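Local coordinates for protein phytochromobilin synthase (Solanum lycopersicum, PDB 6KME) that binds biliverdin IX alpha and probably reduces it to phytochromobilin with electrons from ferredoxin, at residues A[37-42]-A[196-201]; A[42-47]-A[79-84]. The protein carries 1 engineered substitution. All coordinates share one frame; numbering follows the deposited sequence.

Interaction 1 of 2, residues A[37-42]-A[196-201]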
loop_
_atom_site.group_PDB
_atom_site.type_symbol
_atom_site.label_atom_id
_atom_site.label_comp_id
_atom_site.label_asym_id
_atom_site.label_seq_id
_atom_site.Cartn_x
_atom_site.Cartn_y
_atom_site.Cartn_z
ATOM N N ILE A 37 6.463 -12.664 2.725
ATOM C CA ILE A 37 5.256 -12.849 3.526
ATOM C C ILE A 37 5.576 -13.668 4.768
ATOM O O ILE A 37 5.153 -13.332 5.879
ATOM C CB ILE A 37 4.140 -13.514 2.699
ATOM C CG1 ILE A 37 3.759 -12.662 1.489
ATOM C CG2 ILE A 37 2.916 -13.707 3.564
ATOM C CD1 ILE A 37 3.106 -13.473 0.358
ATOM N N HIS A 38 6.322 -14.765 4.593
ATOM C CA HIS A 38 6.715 -15.594 5.732
ATOM C C HIS A 38 7.513 -14.786 6.742
ATOM O O HIS A 38 7.286 -14.886 7.957
ATOM C CB HIS A 38 7.528 -16.797 5.258
ATOM C CG HIS A 38 7.883 -17.754 6.356
ATOM N ND1 HIS A 38 9.087 -17.705 7.029
ATOM C CD2 HIS A 38 7.194 -18.788 6.896
ATOM C CE1 HIS A 38 9.125 -18.668 7.933
ATOM N NE2 HIS A 38 7.988 -19.338 7.875
ATOM N N PHE A 39 8.471 -13.991 6.254
ATOM C CA PHE A 39 9.227 -13.117 7.141
ATOM C C PHE A 39 8.291 -12.219 7.939
ATOM O O PHE A 39 8.454 -12.054 9.150
ATOM C CB PHE A 39 10.223 -12.263 6.352
ATOM C CG PHE A 39 10.895 -11.193 7.190
ATOM C CD1 PHE A 39 12.064 -11.464 7.870
ATOM C CD2 PHE A 39 10.333 -9.928 7.316
ATOM C CE1 PHE A 39 12.676 -10.487 8.654
ATOM C CE2 PHE A 39 10.932 -8.955 8.096
ATOM C CZ PHE A 39 12.107 -9.231 8.766
ATOM N N ALA A 40 7.302 -11.622 7.267
ATOM C CA ALA A 40 6.504 -10.590 7.919
ATOM C C ALA A 40 5.574 -11.193 8.954
ATOM O O ALA A 40 5.398 -10.631 10.044
ATOM C CB ALA A 40 5.710 -9.797 6.879
ATOM N N LEU A 41 4.980 -12.342 8.641
ATOM C CA LEU A 41 4.096 -12.983 9.609
ATOM C C LEU A 41 4.864 -13.438 10.842
ATOM O O LEU A 41 4.389 -13.264 11.974
ATOM C CB LEU A 41 3.365 -14.157 8.959
ATOM C CG LEU A 41 2.502 -13.831 7.735
ATOM C CD1 LEU A 41 1.761 -15.077 7.255
ATOM C CD2 LEU A 41 1.527 -12.686 8.001
ATOM N N GLU A 42 6.053 -14.023 10.649
ATOM C CA GLU A 42 6.875 -14.430 11.794
ATOM C C GLU A 42 7.261 -13.234 12.661
ATOM O O GLU A 42 7.170 -13.298 13.897
ATOM C CB GLU A 42 8.136 -15.157 11.317
ATOM C CG GLU A 42 7.888 -16.482 10.634
ATOM C CD GLU A 42 8.277 -17.652 11.503
ATOM O OE1 GLU A 42 8.054 -17.579 12.730
ATOM O OE2 GLU A 42 8.816 -18.639 10.961
ATOM N N SER A 196 15.994 -6.600 1.544
ATOM C CA SER A 196 16.491 -5.925 2.744
ATOM C C SER A 196 15.632 -4.714 3.096
ATOM O O SER A 196 15.383 -4.444 4.277
ATOM C CB SER A 196 17.946 -5.499 2.547
ATOM O OG SER A 196 18.793 -6.624 2.383
ATOM N N ALA A 197 15.172 -3.975 2.079
ATOM C CA ALA A 197 14.328 -2.801 2.297
ATOM C C ALA A 197 12.972 -3.189 2.883
ATOM O O ALA A 197 12.494 -2.549 3.827
ATOM C CB ALA A 197 14.139 -2.031 0.982
ATOM N N PHE A 198 12.317 -4.199 2.300
ATOM C CA PHE A 198 11.042 -4.673 2.838
ATOM C C PHE A 198 11.177 -5.018 4.314
ATOM O O PHE A 198 10.342 -4.622 5.135
ATOM C CB PHE A 198 10.544 -5.891 2.047
ATOM C CG PHE A 198 9.258 -6.483 2.573
ATOM C CD1 PHE A 198 9.273 -7.409 3.612
ATOM C CD2 PHE A 198 8.032 -6.118 2.021
ATOM C CE1 PHE A 198 8.088 -7.960 4.107
ATOM C CE2 PHE A 198 6.841 -6.657 2.500
ATOM C CZ PHE A 198 6.869 -7.586 3.547
ATOM N N LYS A 199 12.230 -5.758 4.668
ATOM C CA LYS A 199 12.402 -6.206 6.050
ATOM C C LYS A 199 12.680 -5.032 6.989
ATOM O O LYS A 199 12.081 -4.932 8.070
ATOM C CB LYS A 199 13.524 -7.242 6.118
ATOM C CG LYS A 199 13.201 -8.538 5.379
ATOM C CD LYS A 199 14.401 -9.462 5.348
ATOM C CE LYS A 199 14.167 -10.655 4.441
ATOM N NZ LYS A 199 15.318 -11.594 4.529
ATOM N N ASP A 200 13.580 -4.126 6.582
ATOM C CA ASP A 200 13.874 -2.932 7.372
ATOM C C ASP A 200 12.639 -2.058 7.565
ATOM O O ASP A 200 12.382 -1.572 8.676
ATOM C CB ASP A 200 14.984 -2.128 6.695
ATOM C CG ASP A 200 16.360 -2.688 6.987
ATOM O OD1 ASP A 200 16.442 -3.614 7.823
ATOM O OD2 ASP A 200 17.353 -2.209 6.395
ATOM N N TYR A 201 11.877 -1.831 6.491
ATOM C CA TYR A 201 10.672 -1.007 6.569
ATOM C C TYR A 201 9.594 -1.689 7.409
ATOM O O TYR A 201 8.899 -1.031 8.196
ATOM C CB TYR A 201 10.140 -0.693 5.156
ATOM C CG TYR A 201 10.746 0.563 4.519
ATOM C CD1 TYR A 201 12.129 0.723 4.430
ATOM C CD2 TYR A 201 9.937 1.578 4.015
ATOM C CE1 TYR A 201 12.698 1.875 3.858
ATOM C CE2 TYR A 201 10.501 2.743 3.431
ATOM C CZ TYR A 201 11.879 2.878 3.369
ATOM O OH TYR A 201 12.447 4.007 2.809
#

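Interaction 2 of 2, residues A[42-47]-A[79-84]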
loop_
_atom_site.group_PDB
_atom_site.type_symbol
_atom_site.label_atom_id
_atom_site.label_comp_id
_atom_site.label_asym_id
_atom_site.label_seq_id
_atom_site.Cartn_x
_atom_site.Cartn_y
_atom_site.Cartn_z
ATOM N N GLU A 42 6.053 -14.023 10.649
ATOM C CA GLU A 42 6.875 -14.430 11.794
ATOM C C GLU A 42 7.261 -13.234 12.661
ATOM O O GLU A 42 7.170 -13.298 13.897
ATOM C CB GLU A 42 8.136 -15.157 11.317
ATOM C CG GLU A 42 7.888 -16.482 10.634
ATOM C CD GLU A 42 8.277 -17.652 11.503
ATOM O OE1 GLU A 42 8.054 -17.579 12.730
ATOM O OE2 GLU A 42 8.816 -18.639 10.961
ATOM N N GLU A 43 7.727 -12.143 12.034
ATOM C CA GLU A 43 8.100 -10.955 12.802
ATOM C C GLU A 43 6.902 -10.388 13.556
ATOM O O GLU A 43 7.021 -10.018 14.730
ATOM C CB GLU A 43 8.707 -9.883 11.890
ATOM C CG GLU A 43 10.129 -10.164 11.429
ATOM C CD GLU A 43 11.194 -10.013 12.517
ATOM O OE1 GLU A 43 11.239 -8.976 13.226
ATOM O OE2 GLU A 43 12.010 -10.948 12.652
ATOM N N THR A 44 5.735 -10.325 12.904
ATOM C CA THR A 44 4.553 -9.795 13.579
ATOM C C THR A 44 4.237 -10.593 14.841
ATOM O O THR A 44 3.899 -10.019 15.885
ATOM C CB THR A 44 3.349 -9.795 12.630
ATOM O OG1 THR A 44 3.728 -9.237 11.367
ATOM C CG2 THR A 44 2.193 -8.965 13.221
ATOM N N ASN A 45 4.369 -11.919 14.779
ATOM C CA ASN A 45 4.079 -12.744 15.940
ATOM C C ASN A 45 5.140 -12.658 17.037
ATOM O O ASN A 45 4.983 -13.327 18.064
ATOM C CB ASN A 45 3.877 -14.195 15.507
ATOM C CG ASN A 45 2.473 -14.448 14.974
ATOM O OD1 ASN A 45 1.500 -13.830 15.425
ATOM N ND2 ASN A 45 2.361 -15.356 14.014
ATOM N N THR A 46 6.210 -11.882 16.879
ATOM C CA THR A 46 7.039 -11.578 18.039
ATOM C C THR A 46 6.653 -10.257 18.695
ATOM O O THR A 46 7.152 -9.957 19.781
ATOM C CB THR A 46 8.534 -11.559 17.670
ATOM O OG1 THR A 46 8.812 -10.481 16.765
ATOM C CG2 THR A 46 8.950 -12.883 17.025
ATOM N N HIS A 47 5.768 -9.478 18.064
ATOM C CA HIS A 47 5.278 -8.212 18.587
ATOM C C HIS A 47 3.846 -8.292 19.090
ATOM O O HIS A 47 3.433 -7.426 19.867
ATOM C CB HIS A 47 5.359 -7.115 17.506
ATOM C CG HIS A 47 6.760 -6.714 17.157
ATOM N ND1 HIS A 47 7.347 -5.562 17.638
ATOM C CD2 HIS A 47 7.694 -7.314 16.380
ATOM C CE1 HIS A 47 8.581 -5.470 17.173
ATOM N NE2 HIS A 47 8.818 -6.524 16.411
ATOM N N HIS A 79 -4.612 -7.209 17.771
ATOM C CA HIS A 79 -5.291 -6.268 18.657
ATOM C C HIS A 79 -5.337 -4.859 18.069
ATOM O O HIS A 79 -6.353 -4.164 18.192
ATOM C CB HIS A 79 -4.636 -6.218 20.034
ATOM C CG HIS A 79 -5.333 -5.285 20.972
ATOM N ND1 HIS A 79 -6.529 -5.600 21.584
ATOM C CD2 HIS A 79 -5.027 -4.026 21.371
ATOM C CE1 HIS A 79 -6.920 -4.585 22.334
ATOM N NE2 HIS A 79 -6.022 -3.621 22.229
ATOM N N LYS A 80 -4.243 -4.408 17.460
ATOM C CA LYS A 80 -4.200 -3.071 16.869
ATOM C C LYS A 80 -4.377 -3.067 15.356
ATOM O O LYS A 80 -4.473 -1.983 14.769
ATOM C CB LYS A 80 -2.876 -2.373 17.223
ATOM C CG LYS A 80 -2.640 -2.260 18.743
ATOM C CD LYS A 80 -1.284 -1.632 19.054
ATOM C CE LYS A 80 -1.002 -1.619 20.573
ATOM N NZ LYS A 80 0.353 -1.026 20.798
ATOM N N ILE A 81 -4.432 -4.234 14.715
ATOM C CA ILE A 81 -4.441 -4.348 13.258
ATOM C C ILE A 81 -5.829 -4.804 12.834
ATOM O O ILE A 81 -6.249 -5.927 13.146
ATOM C CB ILE A 81 -3.362 -5.316 12.765
ATOM C CG1 ILE A 81 -1.993 -4.862 13.279
ATOM C CG2 ILE A 81 -3.362 -5.413 11.226
ATOM C CD1 ILE A 81 -0.903 -5.869 13.057
ATOM N N ARG A 82 -6.553 -3.927 12.132
ATOM C CA ARG A 82 -7.839 -4.318 11.561
ATOM C C ARG A 82 -7.675 -5.436 10.532
ATOM O O ARG A 82 -8.471 -6.385 10.496
ATOM C CB ARG A 82 -8.520 -3.096 10.930
ATOM C CG ARG A 82 -9.942 -3.341 10.438
ATOM C CD ARG A 82 -10.552 -2.106 9.815
ATOM N NE ARG A 82 -9.869 -1.707 8.571
ATOM C CZ ARG A 82 -10.048 -2.282 7.388
ATOM N NH1 ARG A 82 -10.891 -3.300 7.265
ATOM N NH2 ARG A 82 -9.385 -1.836 6.318
ATOM N N LEU A 83 -6.653 -5.347 9.687
ATOM C CA LEU A 83 -6.494 -6.313 8.600
ATOM C C LEU A 83 -5.048 -6.323 8.143
ATOM O O LEU A 83 -4.510 -5.283 7.753
ATOM C CB LEU A 83 -7.419 -5.985 7.420
ATOM C CG LEU A 83 -7.229 -6.927 6.227
ATOM C CD1 LEU A 83 -7.441 -8.409 6.631
ATOM C CD2 LEU A 83 -8.152 -6.533 5.074
ATOM N N LEU A 84 -4.424 -7.489 8.194
ATOM C CA LEU A 84 -3.140 -7.732 7.556
ATOM C C LEU A 84 -3.403 -8.740 6.450
ATOM O O LEU A 84 -3.868 -9.849 6.728
ATOM C CB LEU A 84 -2.121 -8.283 8.553
ATOM C CG LEU A 84 -0.701 -8.574 8.068
ATOM C CD1 LEU A 84 -0.018 -7.279 7.727
ATOM C CD2 LEU A 84 0.093 -9.312 9.165
#

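Interaction 1 of 2, residues A[37-42]-A[196-201]
The Phe39 ring lies flat against the aliphatic chain of Lys199, and this CH-pi contact carries most of the packing between two nearly parallel helices. Lys199 CG sits 3.5 Å from the centroid of the Phe39 ring and only 10° off its normal, over one face. With CG of Phe39 anti to the backbone N (chi1 172°), the ring reaches across to the neighbouring helix. Lys199 is extended beyond CG, and its methylenes run over that face from Lys199 CB, 3.6 Å from Phe39 CZ, to CD near the CE1 and CD1 side. Phe198 is turned differently: its ring edge faces Ala40, with Phe198 CE1 4.1 Å from Ala40 CB, while Phe39 CD2 approaches the same edge more loosely. The segment axes are 10.6 Å apart at a crossing angle of -16°, a gap bridged by Phe39, Phe198 and Lys199. Replacing Phe39 by an alanine would strip the aromatic face from the Lys199 methylenes and would probably leave that chain freer to turn. On its sheet side, Phe198 also packs on Ala115 and Phe117 of strand 112-119. No hydrogen bond links the segments; their cohesion rests on dispersion and weakly polarised C-H groups.

Interaction 2 of 2, residues A[42-47]-A[79-84]
Thr44 meets Ile81 and Leu84 through loose van der Waals contacts, and no hydrogen bond joins the two segments. Its two branches divide the work: the methyl CG2 of Thr44 lies 4.4 Å from Ile81 CD1, while OG1 of Thr44 is 4.3 Å from the methyl CD2 of Leu84. The Thr44 chi1 of -47° is what places the hydroxyl by Leu84 and the methyl by Ile81. All three side chains are buried and leave their backbones toward the opposite segment, yet together they bury just 80 Å², a light touch.

The polar interactions run along or away from the helix. Thr44 OG1, although it borders a leucine methyl, is hydrogen-bonded to Ala40 O one turn earlier and to Tyr202 OH, so this buried hydroxyl has polar partners. Within segment 42-47, Glu43 O accepts two bonds from one residue, from Thr46 N at 3.0 Å and from Thr46 OG1 at 2.8 Å. The hydroxyl comes in the carbonyl plane, on a lone pair, at a C=O...O angle of 136°.

Helix 34-47 thus packs through Thr44 against Ile81 and Leu84 of strand 81-91, near the bulge where Arg82 and Leu83 both face Phe103 of strand 96-104. Helix 188-211 flanks both parts: Met209 touches Ile81 and His47, and Leu206 packs on Glu43 and His47.

Both interactions use helix 34-47 and share Glu42, and their centres lie 12 Å apart on the same side of the chain's centre. Interaction 1 pairs the helix with helix 188-211; interaction 2 sets it on strand 81-91 of the seven-stranded antiparallel sheet. They meet where Leu41 CD2 packs 3.8 Å from Leu84 CD2. Along the chain, interaction 2 is nested inside the loop closed by interaction 1: helix 34-47 contacts a strand close in sequence and a helix about 150 residues further on. The two helices lie side by side on one face of the sheet, consistent with the α/β/α sandwich of ferredoxin-dependent bilin reductases. Both contacts lie away from the annotated sites; the side chain of Phe198 is about 12 Å from the bound biliverdin.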